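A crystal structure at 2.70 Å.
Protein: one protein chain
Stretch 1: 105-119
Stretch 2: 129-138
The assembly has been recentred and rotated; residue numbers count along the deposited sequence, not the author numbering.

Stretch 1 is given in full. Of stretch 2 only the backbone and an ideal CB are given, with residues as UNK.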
# COMPACT_ATOMS: atom_id res chain seq x y z
N ASP C 105 -24.80 -14.08 0.16
CA ASP C 105 -24.20 -14.20 1.49
C ASP C 105 -23.41 -15.52 1.58
O ASP C 105 -23.96 -16.59 1.33
CB ASP C 105 -25.31 -14.17 2.55
CG ASP C 105 -24.78 -13.96 3.96
OD1 ASP C 105 -23.74 -14.55 4.33
OD2 ASP C 105 -25.43 -13.22 4.72
N TYR C 106 -22.14 -15.43 1.94
CA TYR C 106 -21.28 -16.62 2.06
C TYR C 106 -21.61 -17.51 3.26
O TYR C 106 -21.17 -18.65 3.31
CB TYR C 106 -19.79 -16.25 2.06
CG TYR C 106 -19.31 -15.73 0.71
CD1 TYR C 106 -19.39 -16.54 -0.44
CD2 TYR C 106 -18.81 -14.45 0.56
CE1 TYR C 106 -18.99 -16.07 -1.67
CE2 TYR C 106 -18.40 -13.98 -0.67
CZ TYR C 106 -18.49 -14.79 -1.78
OH TYR C 106 -18.08 -14.31 -3.01
N VAL C 107 -22.39 -16.98 4.21
CA VAL C 107 -22.95 -17.79 5.31
C VAL C 107 -23.89 -18.84 4.71
O VAL C 107 -23.78 -20.02 5.06
CB VAL C 107 -23.69 -16.95 6.37
CG1 VAL C 107 -24.32 -17.83 7.44
CG2 VAL C 107 -22.75 -15.95 7.04
N ASP C 108 -24.78 -18.40 3.82
CA ASP C 108 -25.73 -19.29 3.13
C ASP C 108 -25.05 -20.35 2.27
O ASP C 108 -25.55 -21.47 2.16
CB ASP C 108 -26.70 -18.48 2.25
CG ASP C 108 -27.65 -17.61 3.05
OD1 ASP C 108 -28.05 -18.00 4.18
OD2 ASP C 108 -28.02 -16.53 2.54
N VAL C 109 -23.92 -20.00 1.66
CA VAL C 109 -23.12 -20.96 0.89
C VAL C 109 -22.59 -22.04 1.84
O VAL C 109 -22.58 -23.22 1.50
CB VAL C 109 -21.98 -20.26 0.11
CG1 VAL C 109 -21.02 -21.27 -0.52
CG2 VAL C 109 -22.57 -19.38 -0.98
N GLY C 110 -22.17 -21.62 3.04
CA GLY C 110 -21.74 -22.53 4.10
C GLY C 110 -22.85 -23.43 4.62
O GLY C 110 -22.65 -24.64 4.75
N THR C 111 -24.00 -22.82 4.93
CA THR C 111 -25.19 -23.55 5.38
C THR C 111 -25.60 -24.65 4.39
O THR C 111 -25.82 -25.79 4.79
CB THR C 111 -26.38 -22.58 5.62
OG1 THR C 111 -26.00 -21.59 6.58
CG2 THR C 111 -27.62 -23.32 6.14
N ALA C 112 -25.66 -24.31 3.10
CA ALA C 112 -26.02 -25.26 2.05
C ALA C 112 -25.11 -26.49 2.02
O ALA C 112 -25.59 -27.62 1.89
CB ALA C 112 -26.02 -24.58 0.69
N ILE C 113 -23.81 -26.27 2.13
CA ILE C 113 -22.83 -27.36 2.20
C ILE C 113 -23.04 -28.18 3.49
O ILE C 113 -22.87 -29.40 3.48
CB ILE C 113 -21.38 -26.82 2.10
CG1 ILE C 113 -21.13 -26.28 0.68
CG2 ILE C 113 -20.34 -27.90 2.43
CD1 ILE C 113 -19.93 -25.36 0.55
N ASN C 114 -23.42 -27.50 4.57
CA ASN C 114 -23.66 -28.14 5.87
C ASN C 114 -24.86 -29.07 5.88
O ASN C 114 -24.77 -30.19 6.39
CB ASN C 114 -23.84 -27.07 6.96
CG ASN C 114 -23.63 -27.62 8.36
OD1 ASN C 114 -22.80 -28.50 8.58
ND2 ASN C 114 -24.38 -27.09 9.32
N GLU C 115 -25.99 -28.61 5.34
CA GLU C 115 -27.22 -29.41 5.27
C GLU C 115 -27.08 -30.65 4.37
O GLU C 115 -27.68 -31.69 4.66
CB GLU C 115 -28.40 -28.55 4.81
CG GLU C 115 -28.83 -27.50 5.82
CD GLU C 115 -29.93 -26.57 5.32
OE1 GLU C 115 -30.30 -26.64 4.12
OE2 GLU C 115 -30.42 -25.74 6.12
N THR C 116 -26.31 -30.52 3.30
CA THR C 116 -25.92 -31.66 2.45
C THR C 116 -25.13 -32.69 3.27
O THR C 116 -25.37 -33.89 3.17
CB THR C 116 -25.05 -31.20 1.27
OG1 THR C 116 -25.68 -30.10 0.61
CG2 THR C 116 -24.83 -32.33 0.26
N LEU C 117 -24.19 -32.19 4.06
CA LEU C 117 -23.34 -33.02 4.91
C LEU C 117 -24.12 -33.66 6.05
O LEU C 117 -23.88 -34.82 6.40
CB LEU C 117 -22.18 -32.18 5.45
CG LEU C 117 -20.94 -32.92 5.94
CD1 LEU C 117 -20.24 -33.68 4.81
CD2 LEU C 117 -19.97 -31.92 6.55
N ALA C 118 -25.06 -32.91 6.63
CA ALA C 118 -25.93 -33.43 7.70
C ALA C 118 -26.89 -34.49 7.18
O ALA C 118 -27.08 -35.53 7.82
CB ALA C 118 -26.71 -32.29 8.34
N GLY C 119 -27.50 -34.23 6.03
CA GLY C 119 -28.37 -35.19 5.35
C GLY C 119 -27.70 -36.51 4.99
O GLY C 119 -28.33 -37.56 5.04
N UNK C 129 -21.58 -36.63 16.69
CA UNK C 129 -20.34 -36.62 15.90
C UNK C 129 -20.51 -36.12 14.46
O UNK C 129 -19.57 -36.20 13.67
CB UNK C 129 -19.75 -38.03 15.87
N UNK C 130 -21.69 -35.58 14.13
CA UNK C 130 -21.94 -35.02 12.80
C UNK C 130 -21.11 -33.73 12.65
O UNK C 130 -21.20 -32.84 13.50
CB UNK C 130 -23.43 -34.74 12.59
N UNK C 131 -20.30 -33.63 11.58
CA UNK C 131 -19.46 -32.44 11.38
C UNK C 131 -20.24 -31.20 10.92
O UNK C 131 -21.24 -31.34 10.20
CB UNK C 131 -18.37 -32.76 10.35
N UNK C 132 -19.78 -30.02 11.33
CA UNK C 132 -20.41 -28.74 10.97
C UNK C 132 -19.50 -27.91 10.05
O UNK C 132 -18.44 -27.43 10.47
CB UNK C 132 -20.74 -27.94 12.23
N UNK C 133 -19.92 -27.75 8.80
CA UNK C 133 -19.29 -26.83 7.86
C UNK C 133 -19.94 -25.45 8.04
O UNK C 133 -21.17 -25.36 8.13
CB UNK C 133 -19.43 -27.33 6.42
N UNK C 134 -19.13 -24.40 8.11
CA UNK C 134 -19.64 -23.04 8.32
C UNK C 134 -18.72 -21.97 7.74
O UNK C 134 -17.61 -22.26 7.30
CB UNK C 134 -19.84 -22.78 9.82
N UNK C 135 -19.22 -20.73 7.74
CA UNK C 135 -18.47 -19.56 7.30
C UNK C 135 -18.25 -18.62 8.48
O UNK C 135 -19.21 -18.20 9.13
CB UNK C 135 -19.20 -18.84 6.16
N UNK C 136 -16.99 -18.29 8.75
CA UNK C 136 -16.64 -17.35 9.80
C UNK C 136 -16.73 -15.91 9.27
O UNK C 136 -15.94 -15.52 8.41
CB UNK C 136 -15.24 -17.64 10.33
N UNK C 137 -17.69 -15.14 9.78
CA UNK C 137 -17.85 -13.71 9.44
C UNK C 137 -16.60 -12.88 9.74
O UNK C 137 -16.25 -11.98 8.97
CB UNK C 137 -19.04 -13.12 10.21
N UNK C 138 -15.96 -13.17 10.86
CA UNK C 138 -14.81 -12.41 11.36
C UNK C 138 -13.56 -12.57 10.48
O UNK C 138 -12.89 -11.58 10.19
CB UNK C 138 -14.49 -12.85 12.79

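The strand at 132-136 runs antiparallel to helix 106-119 (176°, axes 6.5 Å apart at closest approach), so the positions that touch the helix do so in reverse order.

Position 129 lies beyond the reach of stretch 1; many polar residues would serve. It is Asp129, bonded elsewhere in the structure.

At 130 CA-to-CB points toward the helix near Ala118, whose small side chain leaves room for a branched or long aliphatic. The residue is Ile130, with CG2 4.2 Å from Ala118 CA.

Position 131 points sideways, its ideal CB 4.2 Å from Leu117 CD2. A phi of -74° and psi of 148° admit proline as readily as a small or medium apolar residue. Pro131 fills it, its CG 3.7 Å from Leu117 CD2.

At 132 CB turns away from the helix and the choice is loose; beta-branched residues suit the extended backbone. Val132 is found, its CG1 3.9 Å from Asn114 ND2.

Position 133 carries two requirements. Its backbone N lies 3.0 Å from Asn114 OD1, a hydrogen bond that any residue except proline could donate. Its CB points toward the helix, 4.1 Å from Ile113 CG2, while Gly110 presents no side chain, so a large apolar group, aromatic or aliphatic, could lie along the helix. Phe133 takes the place with chi1 at t: Ile113 CG2 sits over one ring face, 3.8 Å from the centroid, in a CH-pi contact, and Gly110 O meets the ring edge, 3.6 Å from Phe133 CD1.

At 134 CB points away and finds nothing of stretch 1 nearby, but the backbone comes close: an ideal CB on Gly110 would stand 3.5 Å from the C atom of 134. The same ideal CB on Gly110 would lie 3.3 Å from Phe135 N. The missing side chain thus allows the close approach, with Gly110 CA 4.7 Å from the CA of 134. Small or polar residues would do; Ser134 is present.

Position 135 points toward the helix again, its ideal CB 3.5 Å from Tyr106 O and 4.0 Å from Val107 CA. Flat or slender apolar side chains could pass beside this backbone. Phe135, also t, lays one ring face under Tyr106 CB, 3.7 Å from the centroid, and brings CD2 to 3.9 Å from Val107 CG2.

Position 137 points sideways, so only a long side chain could return. Lys137 does, NZ reaching 3.8 Å from Val107 CG2.

At 136 CB points away and 138 is out of reach, so both are free here; Asn136 accepts a weak bond from the backbone N of His138.

Stretch 2 129-138: DIPVFSFNKH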
# COMPACT_ATOMS: atom_id res chain seq x y z
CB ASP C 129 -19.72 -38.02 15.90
CG ASP C 129 -19.35 -38.51 17.30
OD1 ASP C 129 -19.42 -37.72 18.27
OD2 ASP C 129 -18.99 -39.70 17.43
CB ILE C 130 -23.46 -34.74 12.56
CG1 ILE C 130 -24.23 -36.07 12.58
CG2 ILE C 130 -23.68 -33.99 11.25
CD1 ILE C 130 -25.73 -35.96 12.35
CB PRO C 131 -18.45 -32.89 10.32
CG PRO C 131 -19.13 -33.96 9.57
CD PRO C 131 -20.05 -34.65 10.54
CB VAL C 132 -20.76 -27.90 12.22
CG1 VAL C 132 -21.45 -26.59 11.83
CG2 VAL C 132 -21.64 -28.69 13.17
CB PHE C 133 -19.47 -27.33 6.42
CG PHE C 133 -18.64 -26.59 5.40
CD1 PHE C 133 -19.13 -25.46 4.77
CD2 PHE C 133 -17.37 -27.04 5.07
CE1 PHE C 133 -18.37 -24.77 3.83
CE2 PHE C 133 -16.60 -26.36 4.13
CZ PHE C 133 -17.10 -25.22 3.51
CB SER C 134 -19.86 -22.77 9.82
OG SER C 134 -18.62 -22.64 10.50
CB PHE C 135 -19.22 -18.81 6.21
CG PHE C 135 -18.50 -17.58 5.71
CD1 PHE C 135 -17.31 -17.70 5.00
CD2 PHE C 135 -19.01 -16.30 5.95
CE1 PHE C 135 -16.64 -16.57 4.54
CE2 PHE C 135 -18.35 -15.17 5.49
CZ PHE C 135 -17.16 -15.31 4.78
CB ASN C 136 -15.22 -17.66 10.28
CG ASN C 136 -14.89 -17.01 11.62
OD1 ASN C 136 -15.36 -15.91 11.92
ND2 ASN C 136 -14.08 -17.68 12.42
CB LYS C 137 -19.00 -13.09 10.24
CG LYS C 137 -20.39 -13.56 9.89
CD LYS C 137 -21.40 -12.90 10.83
CE LYS C 137 -22.84 -13.22 10.46
NZ LYS C 137 -23.17 -14.67 10.58
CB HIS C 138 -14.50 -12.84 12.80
CG HIS C 138 -13.39 -12.08 13.45
ND1 HIS C 138 -13.58 -10.86 14.08
CD2 HIS C 138 -12.08 -12.37 13.61
CE1 HIS C 138 -12.43 -10.44 14.57
NE2 HIS C 138 -11.50 -11.34 14.30
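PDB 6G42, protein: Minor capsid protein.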